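Local atomic coordinates of tetraacyldisaccharide 4'-kinase (Aquifex aeolicus, PDB entry 4EHX), a protein that probably transfers the gamma-phosphate of ATP to the 4'-position of a tetraacyldisaccharide 1-phosphate, forming lipid IVA in lipid A biosynthesis. Residues 20-25 and 142-146; 38-44 and 148-154; 202-208 and 296-302. The contacts are given in a common frame with arbitrary orientation. Residues are numbered along the deposited sequence.

Contact 1. Residues 20-25 and 142-146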
loop_
_atom_site.group_PDB
_atom_site.type_symbol
_atom_site.label_atom_id
_atom_site.label_comp_id
_atom_site.label_asym_id
_atom_site.label_seq_id
_atom_site.Cartn_x
_atom_site.Cartn_y
_atom_site.Cartn_z
ATOM N N ARG A 20 -3.457 -22.712 -10.305
ATOM C CA ARG A 20 -3.037 -22.531 -8.915
ATOM C C ARG A 20 -4.246 -22.230 -8.040
ATOM O O ARG A 20 -4.394 -22.771 -6.935
ATOM C CB ARG A 20 -2.004 -21.395 -8.804
ATOM C CG ARG A 20 -1.564 -21.098 -7.347
ATOM C CD ARG A 20 -0.353 -20.140 -7.280
ATOM N NE ARG A 20 -0.117 -19.671 -5.912
ATOM C CZ ARG A 20 -0.778 -18.655 -5.382
ATOM N NH1 ARG A 20 -1.673 -18.013 -6.123
ATOM N NH2 ARG A 20 -0.541 -18.268 -4.138
ATOM N N ASN A 21 -5.132 -21.366 -8.525
ATOM C CA ASN A 21 -6.283 -21.020 -7.697
ATOM C C ASN A 21 -7.250 -22.192 -7.516
ATOM O O ASN A 21 -7.859 -22.336 -6.463
ATOM C CB ASN A 21 -6.995 -19.774 -8.219
ATOM C CG ASN A 21 -6.310 -18.486 -7.771
ATOM O OD1 ASN A 21 -5.855 -18.384 -6.637
ATOM N ND2 ASN A 21 -6.234 -17.503 -8.668
ATOM N N THR A 22 -7.372 -23.031 -8.539
ATOM C CA THR A 22 -8.186 -24.245 -8.407
ATOM C C THR A 22 -7.637 -25.149 -7.308
ATOM O O THR A 22 -8.398 -25.719 -6.507
ATOM C CB THR A 22 -8.266 -25.012 -9.736
ATOM O OG1 THR A 22 -8.954 -24.205 -10.699
ATOM C CG2 THR A 22 -9.005 -26.330 -9.558
ATOM N N LEU A 23 -6.316 -25.273 -7.244
ATOM C CA LEU A 23 -5.711 -26.101 -6.200
ATOM C C LEU A 23 -6.064 -25.600 -4.799
ATOM O O LEU A 23 -6.441 -26.394 -3.928
ATOM C CB LEU A 23 -4.191 -26.203 -6.387
ATOM C CG LEU A 23 -3.761 -26.936 -7.664
ATOM C CD1 LEU A 23 -2.252 -26.862 -7.865
ATOM C CD2 LEU A 23 -4.232 -28.376 -7.632
ATOM N N TYR A 24 -5.966 -24.292 -4.576
ATOM C CA TYR A 24 -6.358 -23.748 -3.277
ATOM C C TYR A 24 -7.859 -23.878 -3.041
ATOM O O TYR A 24 -8.275 -24.234 -1.946
ATOM C CB TYR A 24 -5.919 -22.297 -3.111
ATOM C CG TYR A 24 -4.463 -22.174 -2.704
ATOM C CD1 TYR A 24 -4.071 -22.454 -1.402
ATOM C CD2 TYR A 24 -3.490 -21.807 -3.624
ATOM C CE1 TYR A 24 -2.757 -22.350 -1.020
ATOM C CE2 TYR A 24 -2.153 -21.699 -3.248
ATOM C CZ TYR A 24 -1.800 -21.979 -1.945
ATOM O OH TYR A 24 -0.491 -21.893 -1.544
ATOM N N ASP A 25 -8.655 -23.570 -4.068
ATOM C CA ASP A 25 -10.116 -23.648 -3.983
ATOM C C ASP A 25 -10.567 -25.018 -3.473
ATOM O O ASP A 25 -11.482 -25.116 -2.661
ATOM C CB ASP A 25 -10.751 -23.429 -5.363
ATOM C CG ASP A 25 -10.737 -21.982 -5.802
ATOM O OD1 ASP A 25 -10.326 -21.102 -5.010
ATOM O OD2 ASP A 25 -11.159 -21.719 -6.958
ATOM N N GLN A 142 -3.266 -12.439 -2.938
ATOM C CA GLN A 142 -2.748 -13.606 -3.660
ATOM C C GLN A 142 -2.015 -14.627 -2.769
ATOM O O GLN A 142 -1.714 -15.744 -3.212
ATOM C CB GLN A 142 -1.793 -13.144 -4.770
ATOM C CG GLN A 142 -2.485 -12.482 -5.967
ATOM C CD GLN A 142 -2.950 -11.062 -5.677
ATOM O OE1 GLN A 142 -2.253 -10.286 -5.014
ATOM N NE2 GLN A 142 -4.124 -10.716 -6.175
ATOM N N HIS A 143 -1.693 -14.248 -1.534
ATOM C CA HIS A 143 -0.896 -15.125 -0.671
ATOM C C HIS A 143 -1.770 -16.159 0.045
ATOM O O HIS A 143 -1.898 -16.140 1.274
ATOM C CB HIS A 143 -0.061 -14.312 0.332
ATOM C CG HIS A 143 1.079 -15.090 0.922
ATOM N ND1 HIS A 143 2.241 -15.348 0.223
ATOM C CD2 HIS A 143 1.232 -15.677 2.134
ATOM C CE1 HIS A 143 3.058 -16.067 0.976
ATOM N NE2 HIS A 143 2.470 -16.282 2.140
ATOM N N ARG A 144 -2.359 -17.072 -0.728
ATOM C CA ARG A 144 -3.436 -17.919 -0.220
ATOM C C ARG A 144 -2.963 -18.962 0.778
ATOM O O ARG A 144 -3.769 -19.512 1.535
ATOM C CB ARG A 144 -4.186 -18.584 -1.376
ATOM C CG ARG A 144 -4.870 -17.572 -2.292
ATOM C CD ARG A 144 -5.776 -18.244 -3.323
ATOM N NE ARG A 144 -6.942 -18.900 -2.720
ATOM C CZ ARG A 144 -7.845 -19.589 -3.415
ATOM N NH1 ARG A 144 -7.726 -19.707 -4.740
ATOM N NH2 ARG A 144 -8.863 -20.173 -2.795
ATOM N N LYS A 145 -1.657 -19.215 0.789
ATOM C CA LYS A 145 -1.062 -20.141 1.747
ATOM C C LYS A 145 -1.298 -19.701 3.196
ATOM O O LYS A 145 -1.226 -20.518 4.105
ATOM C CB LYS A 145 0.452 -20.297 1.495
ATOM C CG LYS A 145 1.128 -21.368 2.359
ATOM C CD LYS A 145 2.640 -21.146 2.535
ATOM C CE LYS A 145 3.367 -20.911 1.228
ATOM N NZ LYS A 145 4.846 -21.199 1.350
ATOM N N LEU A 146 -1.553 -18.412 3.421
ATOM C CA LEU A 146 -1.841 -17.954 4.786
ATOM C C LEU A 146 -3.316 -17.658 4.974
ATOM O O LEU A 146 -3.883 -16.819 4.265
ATOM C CB LEU A 146 -0.996 -16.725 5.174
ATOM C CG LEU A 146 -1.264 -16.095 6.553
ATOM C CD1 LEU A 146 -1.054 -17.101 7.684
ATOM C CD2 LEU A 146 -0.320 -14.879 6.766
HETATM O O HOH W 1 0.444 -18.513 -1.379
#
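Arg-144 does most of the work here. It leaves the loop 142-146 pointing at the last turn of helix 7-25, and the p turn at its chi3 sets the guanidinium against the helix. Two groups meet the edge of that guanidinium: NH1 donates to Asn-21 OD1 at 3.0 Å, and NH2 forms a salt bridge with Asp-25 OD1 at 2.8 Å. NH1 of Arg-144 also reaches Asp-25 OD1, at 3.0 Å. Asn-21 and Asp-25 sit one helical turn apart, so a single planar group can bridge both. One face of the guanidinium rests on Tyr-24, with CZ of Arg-144 3.3 Å from CB of Tyr-24.

Tyr-24 answers with its ring. CB of Arg-144 stands over the ring face in a CH-pi contact, 3.8 Å from the centroid, and Tyr-24 OH approaches CB of Lys-145 at 3.6 Å. The loop is tightly folded at this point: His-143 centres an inverse gamma turn and begins a type I beta turn that ends at Leu-146. This joins the N-terminal helix to the connection between strands 134-138 and 150-156 of the P-loop kinase core.

Arg-20, with chi1 to chi3 all t, reaches out from the helix to the loop and donates from NH2 to Gln-142 O at 2.9 Å. Beyond the pair, Glu-172 accepts hydrogen bonds from both Asn-21 ND2 and Gln-142 NE2.

Contact 2. Residues 38-44 and 148-154; sequences VISVGNL and RDLNILL
This is a parallel strand pair buried in the central sheet of the P-loop kinase fold: strand 38-43, which leads into the predicted ATP-binding loop beginning at Ser-45, runs beside strand 150-156. The backbone is extended over 38-43 and 150-154, with Asp-149 (phi/psi -81/-22) kinked ahead of its strand; the short axes approach to 4.6 Å and cross at -27°. Ile-39 pairs with Leu-150, Ser-40 with Asn-151, Val-41 with Ile-152 and Gly-42 with Leu-153, CA-CA 4.7 to 5.1 Å. Hydrogen bonds alternate: Ser-40 N to Leu-150 O (2.9 Å), Ile-152 N to Ser-40 O (2.9 Å), Gly-42 N to Ile-152 O (3.1 Å) and Leu-154 N to Gly-42 O (2.8 Å). At the start, Val-38 O accepts from Asp-149 N at 2.7 Å, while Asp-149, chi1 m, returns OD2 to Val-38 N at 2.9 Å.

Ile-39, Val-41, Leu-150, Ile-152 and Leu-154 share one face, where Ile-39 CG2 meets Ile-152 CD1 at 3.7 Å (both residues m,t). On the other, Ser-40 and Asn-151 (both chi1 t) hold a water 2.8 Å from Ser-40 OG and 2.9 Å from Asn-151 OD1, which also takes Arg-148 NH1 at 2.9 Å. The first face is thus apolar and seats helix 51-61, whose first residues belong to that predicted loop; the second is mixed, carrying Leu-153 as well as Ser-40 OG and Asn-151 OD1, which are buried yet hydrogen-bonded.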
loop_
_atom_site.group_PDB
_atom_site.type_symbol
_atom_site.label_atom_id
_atom_site.label_comp_id
_atom_site.label_asym_id
_atom_site.label_seq_id
_atom_site.Cartn_x
_atom_site.Cartn_y
_atom_site.Cartn_z
ATOM N N VAL A 38 -5.901 -12.419 11.455
ATOM C CA VAL A 38 -5.193 -11.942 10.284
ATOM C C VAL A 38 -6.194 -11.265 9.353
ATOM O O VAL A 38 -7.200 -11.858 8.943
ATOM C CB VAL A 38 -4.512 -13.108 9.525
ATOM C CG1 VAL A 38 -3.856 -12.592 8.246
ATOM C CG2 VAL A 38 -3.481 -13.786 10.439
ATOM N N ILE A 39 -5.918 -10.007 9.040
ATOM C CA ILE A 39 -6.710 -9.269 8.080
ATOM C C ILE A 39 -5.821 -9.056 6.868
ATOM O O ILE A 39 -4.699 -8.600 7.008
ATOM C CB ILE A 39 -7.097 -7.900 8.634
ATOM C CG1 ILE A 39 -7.880 -8.054 9.947
ATOM C CG2 ILE A 39 -7.908 -7.105 7.584
ATOM C CD1 ILE A 39 -8.003 -6.732 10.751
ATOM N N SER A 40 -6.307 -9.381 5.676
ATOM C CA SER A 40 -5.515 -9.133 4.486
ATOM C C SER A 40 -6.050 -7.915 3.752
ATOM O O SER A 40 -7.258 -7.735 3.624
ATOM C CB SER A 40 -5.524 -10.351 3.550
ATOM O OG SER A 40 -4.752 -10.081 2.392
ATOM N N VAL A 41 -5.134 -7.073 3.286
ATOM C CA VAL A 41 -5.464 -5.989 2.379
ATOM C C VAL A 41 -4.795 -6.301 1.060
ATOM O O VAL A 41 -3.598 -6.615 1.006
ATOM C CB VAL A 41 -4.995 -4.604 2.922
ATOM C CG1 VAL A 41 -5.322 -3.494 1.890
ATOM C CG2 VAL A 41 -5.670 -4.330 4.263
ATOM N N GLY A 42 -5.559 -6.239 -0.024
ATOM C CA GLY A 42 -4.984 -6.564 -1.305
ATOM C C GLY A 42 -5.753 -5.987 -2.474
ATOM O O GLY A 42 -6.777 -5.311 -2.315
ATOM N N ASN A 43 -5.249 -6.253 -3.662
ATOM C CA ASN A 43 -5.969 -5.862 -4.863
ATOM C C ASN A 43 -5.655 -6.810 -6.018
ATOM O O ASN A 43 -4.898 -7.784 -5.862
ATOM C CB ASN A 43 -5.709 -4.403 -5.217
ATOM C CG ASN A 43 -4.433 -4.218 -5.975
ATOM O OD1 ASN A 43 -3.422 -4.840 -5.656
ATOM N ND2 ASN A 43 -4.469 -3.378 -7.003
ATOM N N LEU A 44 -6.263 -6.550 -7.164
ATOM C CA LEU A 44 -6.166 -7.474 -8.284
ATOM C C LEU A 44 -5.139 -7.025 -9.306
ATOM O O LEU A 44 -4.715 -7.810 -10.140
ATOM C CB LEU A 44 -7.531 -7.624 -8.973
ATOM C CG LEU A 44 -8.611 -8.383 -8.215
ATOM C CD1 LEU A 44 -9.831 -8.560 -9.096
ATOM C CD2 LEU A 44 -8.079 -9.732 -7.782
ATOM N N ARG A 148 -6.544 -15.969 6.145
ATOM C CA ARG A 148 -6.939 -14.672 6.705
ATOM C C ARG A 148 -8.381 -14.733 7.190
ATOM O O ARG A 148 -9.238 -15.342 6.559
ATOM C CB ARG A 148 -6.686 -13.494 5.729
ATOM C CG ARG A 148 -7.589 -13.392 4.490
ATOM C CD ARG A 148 -7.413 -14.555 3.487
ATOM N NE ARG A 148 -5.986 -14.851 3.259
ATOM C CZ ARG A 148 -5.186 -14.172 2.443
ATOM N NH1 ARG A 148 -5.660 -13.177 1.705
ATOM N NH2 ARG A 148 -3.903 -14.516 2.330
ATOM N N ASP A 149 -8.633 -14.102 8.329
ATOM C CA ASP A 149 -9.964 -14.066 8.929
ATOM C C ASP A 149 -10.869 -13.007 8.298
ATOM O O ASP A 149 -12.101 -13.086 8.381
ATOM C CB ASP A 149 -9.815 -13.823 10.426
ATOM C CG ASP A 149 -8.965 -14.889 11.083
ATOM O OD1 ASP A 149 -9.474 -16.030 11.271
ATOM O OD2 ASP A 149 -7.785 -14.605 11.386
ATOM N N LEU A 150 -10.248 -12.019 7.665
ATOM C CA LEU A 150 -10.985 -10.991 6.950
ATOM C C LEU A 150 -10.194 -10.626 5.707
ATOM O O LEU A 150 -9.104 -10.042 5.797
ATOM C CB LEU A 150 -11.195 -9.755 7.836
ATOM C CG LEU A 150 -11.969 -8.572 7.220
ATOM C CD1 LEU A 150 -13.339 -9.007 6.699
ATOM C CD2 LEU A 150 -12.132 -7.439 8.225
ATOM N N ASN A 151 -10.754 -10.973 4.549
ATOM C CA ASN A 151 -10.069 -10.832 3.272
ATOM C C ASN A 151 -10.598 -9.599 2.567
ATOM O O ASN A 151 -11.681 -9.635 1.985
ATOM C CB ASN A 151 -10.316 -12.083 2.412
ATOM C CG ASN A 151 -9.246 -12.280 1.372
ATOM O OD1 ASN A 151 -8.164 -11.713 1.478
ATOM N ND2 ASN A 151 -9.535 -13.086 0.359
ATOM N N ILE A 152 -9.851 -8.506 2.637
ATOM C CA ILE A 152 -10.314 -7.234 2.095
ATOM C C ILE A 152 -9.693 -6.986 0.731
ATOM O O ILE A 152 -8.469 -6.990 0.583
ATOM C CB ILE A 152 -9.969 -6.068 3.019
ATOM C CG1 ILE A 152 -10.568 -6.307 4.412
ATOM C CG2 ILE A 152 -10.505 -4.750 2.411
ATOM C CD1 ILE A 152 -10.206 -5.191 5.457
ATOM N N LEU A 153 -10.541 -6.785 -0.270
ATOM C CA LEU A 153 -10.066 -6.566 -1.626
ATOM C C LEU A 153 -10.407 -5.164 -2.069
ATOM O O LEU A 153 -11.570 -4.749 -2.014
ATOM C CB LEU A 153 -10.734 -7.550 -2.591
ATOM C CG LEU A 153 -10.335 -7.368 -4.064
ATOM C CD1 LEU A 153 -8.875 -7.739 -4.280
ATOM C CD2 LEU A 153 -11.262 -8.198 -5.006
ATOM N N LEU A 154 -9.397 -4.440 -2.528
ATOM C CA LEU A 154 -9.608 -3.098 -3.076
ATOM C C LEU A 154 -9.787 -3.212 -4.570
ATOM O O LEU A 154 -9.034 -3.937 -5.235
ATOM C CB LEU A 154 -8.406 -2.194 -2.784
ATOM C CG LEU A 154 -8.400 -1.493 -1.419
ATOM C CD1 LEU A 154 -8.528 -2.482 -0.270
ATOM C CD2 LEU A 154 -7.107 -0.677 -1.280
HETATM O O HOH W 2 -6.843 -9.220 0.743
HETATM O O HOH W 3 -8.076 -4.676 -7.524
#

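Contact 3. Residues 202-208 and 296-302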
loop_
_atom_site.group_PDB
_atom_site.type_symbol
_atom_site.label_atom_id
_atom_site.label_comp_id
_atom_site.label_asym_id
_atom_site.label_seq_id
_atom_site.Cartn_x
_atom_site.Cartn_y
_atom_site.Cartn_z
ATOM N N PHE A 202 -17.600 -1.005 0.613
ATOM C CA PHE A 202 -17.288 0.296 1.209
ATOM C C PHE A 202 -16.579 1.214 0.228
ATOM O O PHE A 202 -15.474 0.920 -0.224
ATOM C CB PHE A 202 -16.362 0.102 2.410
ATOM C CG PHE A 202 -16.887 -0.873 3.412
ATOM C CD1 PHE A 202 -16.615 -2.225 3.280
ATOM C CD2 PHE A 202 -17.693 -0.443 4.458
ATOM C CE1 PHE A 202 -17.114 -3.134 4.197
ATOM C CE2 PHE A 202 -18.202 -1.345 5.373
ATOM C CZ PHE A 202 -17.911 -2.692 5.241
ATOM N N LYS A 203 -17.199 2.339 -0.082
ATOM C CA LYS A 203 -16.575 3.301 -0.975
ATOM C C LYS A 203 -15.485 4.056 -0.247
ATOM O O LYS A 203 -15.667 4.486 0.898
ATOM C CB LYS A 203 -17.617 4.293 -1.485
ATOM C CG LYS A 203 -18.582 3.716 -2.513
ATOM C CD LYS A 203 -19.544 4.823 -2.933
ATOM C CE LYS A 203 -20.407 4.434 -4.109
ATOM N NZ LYS A 203 -21.218 5.627 -4.491
ATOM N N MET A 204 -14.359 4.243 -0.922
ATOM C CA MET A 204 -13.216 4.909 -0.314
ATOM C C MET A 204 -12.838 6.156 -1.088
ATOM O O MET A 204 -12.647 6.106 -2.306
ATOM C CB MET A 204 -12.022 3.954 -0.273
ATOM C CG MET A 204 -10.731 4.618 0.197
ATOM S SD MET A 204 -9.380 3.411 0.335
ATOM C CE MET A 204 -8.129 4.198 -0.687
ATOM N N PHE A 205 -12.739 7.267 -0.367
ATOM C CA PHE A 205 -12.366 8.560 -0.935
ATOM C C PHE A 205 -11.057 8.917 -0.271
ATOM O O PHE A 205 -10.839 8.557 0.879
ATOM C CB PHE A 205 -13.410 9.635 -0.588
ATOM C CG PHE A 205 -14.758 9.422 -1.238
ATOM C CD1 PHE A 205 -15.640 8.470 -0.748
ATOM C CD2 PHE A 205 -15.154 10.202 -2.316
ATOM C CE1 PHE A 205 -16.890 8.282 -1.340
ATOM C CE2 PHE A 205 -16.403 10.024 -2.906
ATOM C CZ PHE A 205 -17.267 9.061 -2.422
ATOM N N ARG A 206 -10.173 9.601 -0.989
ATOM C CA ARG A 206 -8.982 10.143 -0.353
ATOM C C ARG A 206 -8.982 11.633 -0.550
ATOM O O ARG A 206 -9.183 12.117 -1.658
ATOM C CB ARG A 206 -7.701 9.513 -0.920
ATOM C CG ARG A 206 -7.449 8.115 -0.387
ATOM C CD ARG A 206 -6.044 7.636 -0.695
ATOM N NE ARG A 206 -5.814 7.498 -2.123
ATOM C CZ ARG A 206 -4.679 7.062 -2.658
ATOM N NH1 ARG A 206 -3.663 6.722 -1.879
ATOM N NH2 ARG A 206 -4.561 6.970 -3.974
ATOM N N GLU A 207 -8.781 12.359 0.537
ATOM C CA GLU A 207 -8.865 13.801 0.516
ATOM C C GLU A 207 -7.623 14.425 1.156
ATOM O O GLU A 207 -7.100 13.916 2.146
ATOM C CB GLU A 207 -10.164 14.250 1.208
ATOM C CG GLU A 207 -11.408 13.747 0.453
ATOM C CD GLU A 207 -12.730 13.977 1.178
ATOM O OE1 GLU A 207 -12.753 14.635 2.243
ATOM O OE2 GLU A 207 -13.758 13.487 0.664
ATOM N N PHE A 208 -7.157 15.527 0.573
ATOM C CA PHE A 208 -5.931 16.183 1.019
ATOM C C PHE A 208 -6.066 16.678 2.448
ATOM O O PHE A 208 -6.987 17.424 2.769
ATOM C CB PHE A 208 -5.582 17.355 0.094
ATOM C CG PHE A 208 -4.328 18.095 0.495
ATOM C CD1 PHE A 208 -3.122 17.420 0.630
ATOM C CD2 PHE A 208 -4.352 19.461 0.728
ATOM C CE1 PHE A 208 -1.965 18.092 0.994
ATOM C CE2 PHE A 208 -3.199 20.137 1.090
ATOM C CZ PHE A 208 -2.006 19.454 1.223
ATOM N N PHE A 296 -2.657 12.586 2.458
ATOM C CA PHE A 296 -4.076 12.388 2.229
ATOM C C PHE A 296 -4.653 11.493 3.318
ATOM O O PHE A 296 -3.934 10.703 3.926
ATOM C CB PHE A 296 -4.295 11.770 0.850
ATOM C CG PHE A 296 -3.993 12.707 -0.273
ATOM C CD1 PHE A 296 -2.684 12.966 -0.641
ATOM C CD2 PHE A 296 -5.016 13.348 -0.953
ATOM C CE1 PHE A 296 -2.405 13.843 -1.675
ATOM C CE2 PHE A 296 -4.745 14.220 -1.984
ATOM C CZ PHE A 296 -3.433 14.473 -2.344
ATOM N N LYS A 297 -5.946 11.638 3.584
ATOM C CA LYS A 297 -6.611 10.797 4.567
ATOM C C LYS A 297 -7.702 10.018 3.861
ATOM O O LYS A 297 -8.285 10.510 2.895
ATOM C CB LYS A 297 -7.197 11.642 5.705
ATOM C CG LYS A 297 -6.150 12.224 6.653
ATOM C CD LYS A 297 -5.371 11.122 7.359
ATOM C CE LYS A 297 -4.205 11.680 8.162
ATOM N NZ LYS A 297 -4.642 12.603 9.240
ATOM N N VAL A 298 -7.950 8.794 4.323
ATOM C CA VAL A 298 -9.017 7.975 3.770
ATOM C C VAL A 298 -10.324 8.356 4.433
ATOM O O VAL A 298 -10.399 8.508 5.650
ATOM C CB VAL A 298 -8.781 6.456 3.999
ATOM C CG1 VAL A 298 -10.102 5.687 3.888
ATOM C CG2 VAL A 298 -7.746 5.917 3.019
ATOM N N LYS A 299 -11.356 8.516 3.621
ATOM C CA LYS A 299 -12.698 8.681 4.134
ATOM C C LYS A 299 -13.474 7.504 3.586
ATOM O O LYS A 299 -13.586 7.351 2.369
ATOM C CB LYS A 299 -13.317 9.974 3.619
ATOM C CG LYS A 299 -12.445 11.209 3.840
ATOM C CD LYS A 299 -12.396 11.575 5.305
ATOM C CE LYS A 299 -11.656 12.912 5.514
ATOM N NZ LYS A 299 -11.568 13.256 6.958
ATOM N N LEU A 300 -14.007 6.682 4.477
ATOM C CA LEU A 300 -14.697 5.464 4.056
ATOM C C LEU A 300 -16.177 5.514 4.397
ATOM O O LEU A 300 -16.534 5.762 5.539
ATOM C CB LEU A 300 -14.077 4.263 4.765
ATOM C CG LEU A 300 -14.374 2.887 4.154
ATOM C CD1 LEU A 300 -13.499 2.687 2.946
ATOM C CD2 LEU A 300 -14.108 1.787 5.163
ATOM N N GLU A 301 -17.040 5.240 3.425
ATOM C CA GLU A 301 -18.471 5.160 3.697
ATOM C C GLU A 301 -18.815 3.935 4.558
ATOM O O GLU A 301 -18.187 2.886 4.427
ATOM C CB GLU A 301 -19.271 5.126 2.392
ATOM C CG GLU A 301 -19.208 6.406 1.596
ATOM C CD GLU A 301 -20.231 6.442 0.473
ATOM O OE1 GLU A 301 -21.002 5.467 0.330
ATOM O OE2 GLU A 301 -20.263 7.449 -0.264
ATOM N N ARG A 302 -19.803 4.082 5.439
ATOM C CA ARG A 302 -20.295 2.973 6.282
ATOM C C ARG A 302 -19.181 2.417 7.157
ATOM O O ARG A 302 -19.100 1.218 7.397
ATOM C CB ARG A 302 -20.876 1.845 5.428
ATOM C CG ARG A 302 -21.860 2.294 4.362
ATOM C CD ARG A 302 -22.146 1.168 3.364
ATOM N NE ARG A 302 -23.033 0.142 3.912
ATOM C CZ ARG A 302 -22.719 -1.146 4.027
ATOM N NH1 ARG A 302 -21.532 -1.586 3.630
ATOM N NH2 ARG A 302 -23.599 -1.998 4.538
HETATM O O HOH W 4 -20.060 2.382 0.467
HETATM O O HOH W 5 -22.825 4.589 -1.924
#
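Strands 201-212 and 291-300 pair antiparallel here, extending the mixed sheet of the P-loop core, with Phe-205/Lys-299 and Glu-207/Lys-297 as the hydrogen-bonded pairs. At the start, Phe-202 packs CB on CG of Leu-300 at 3.8 Å, and Arg-302 NH1 lies over one face of its ring, 3.8 Å from CE2. Lys-203 O accepts from Glu-301 N at 3.0 Å; a water links Lys-203 N to Glu-301 OE1, while the lysine amine has its salt bridge with Glu-194. Met-204 turns to the face carrying Val-298 and Leu-300, its CG 3.9 Å from Val-298 CG1; helix 51-61 covers these three side chains. Phe-205 exchanges two backbone hydrogen bonds with Lys-299, N to O at 2.9 Å and O to N at 2.8 Å.

Arg-206 lies on the Met-204 face, its CG 4.1 Å from Val-298 CG2, and donates to Ser-53, close to the predicted ATP-binding loop. Glu-207 forms the same reciprocal hydrogen bonds with Lys-297, N to O at 3.0 Å and O to N at 2.9 Å. At Phe-208 the side chains diverge, yet its ring edge meets the face of Phe-296 in a T-shaped pair, centroids 5.7 Å apart and planes at 60°.

Contacts 1 and 2 interleave along the chain: helix 7-25 is followed by strand 38-43, and the loop 142-146 by strand 150-156. Their centres are about 13 Å apart, and they touch, Gln-142 NE2 lying 3.0 Å from Asn-43 O in a probable hydrogen bond. Contact 3 comes later in sequence, its centre about 17 Å from that of contact 2 and about 30 Å from that of contact 1. Contacts 2 and 3 belong to one sheet, joined through strand 182-186, which pairs with both 150-156 and 201-212. Helix 51-61, which starts within the predicted ATP-binding loop, packs on both, while contact 1 attaches the N-terminal helix at the periphery.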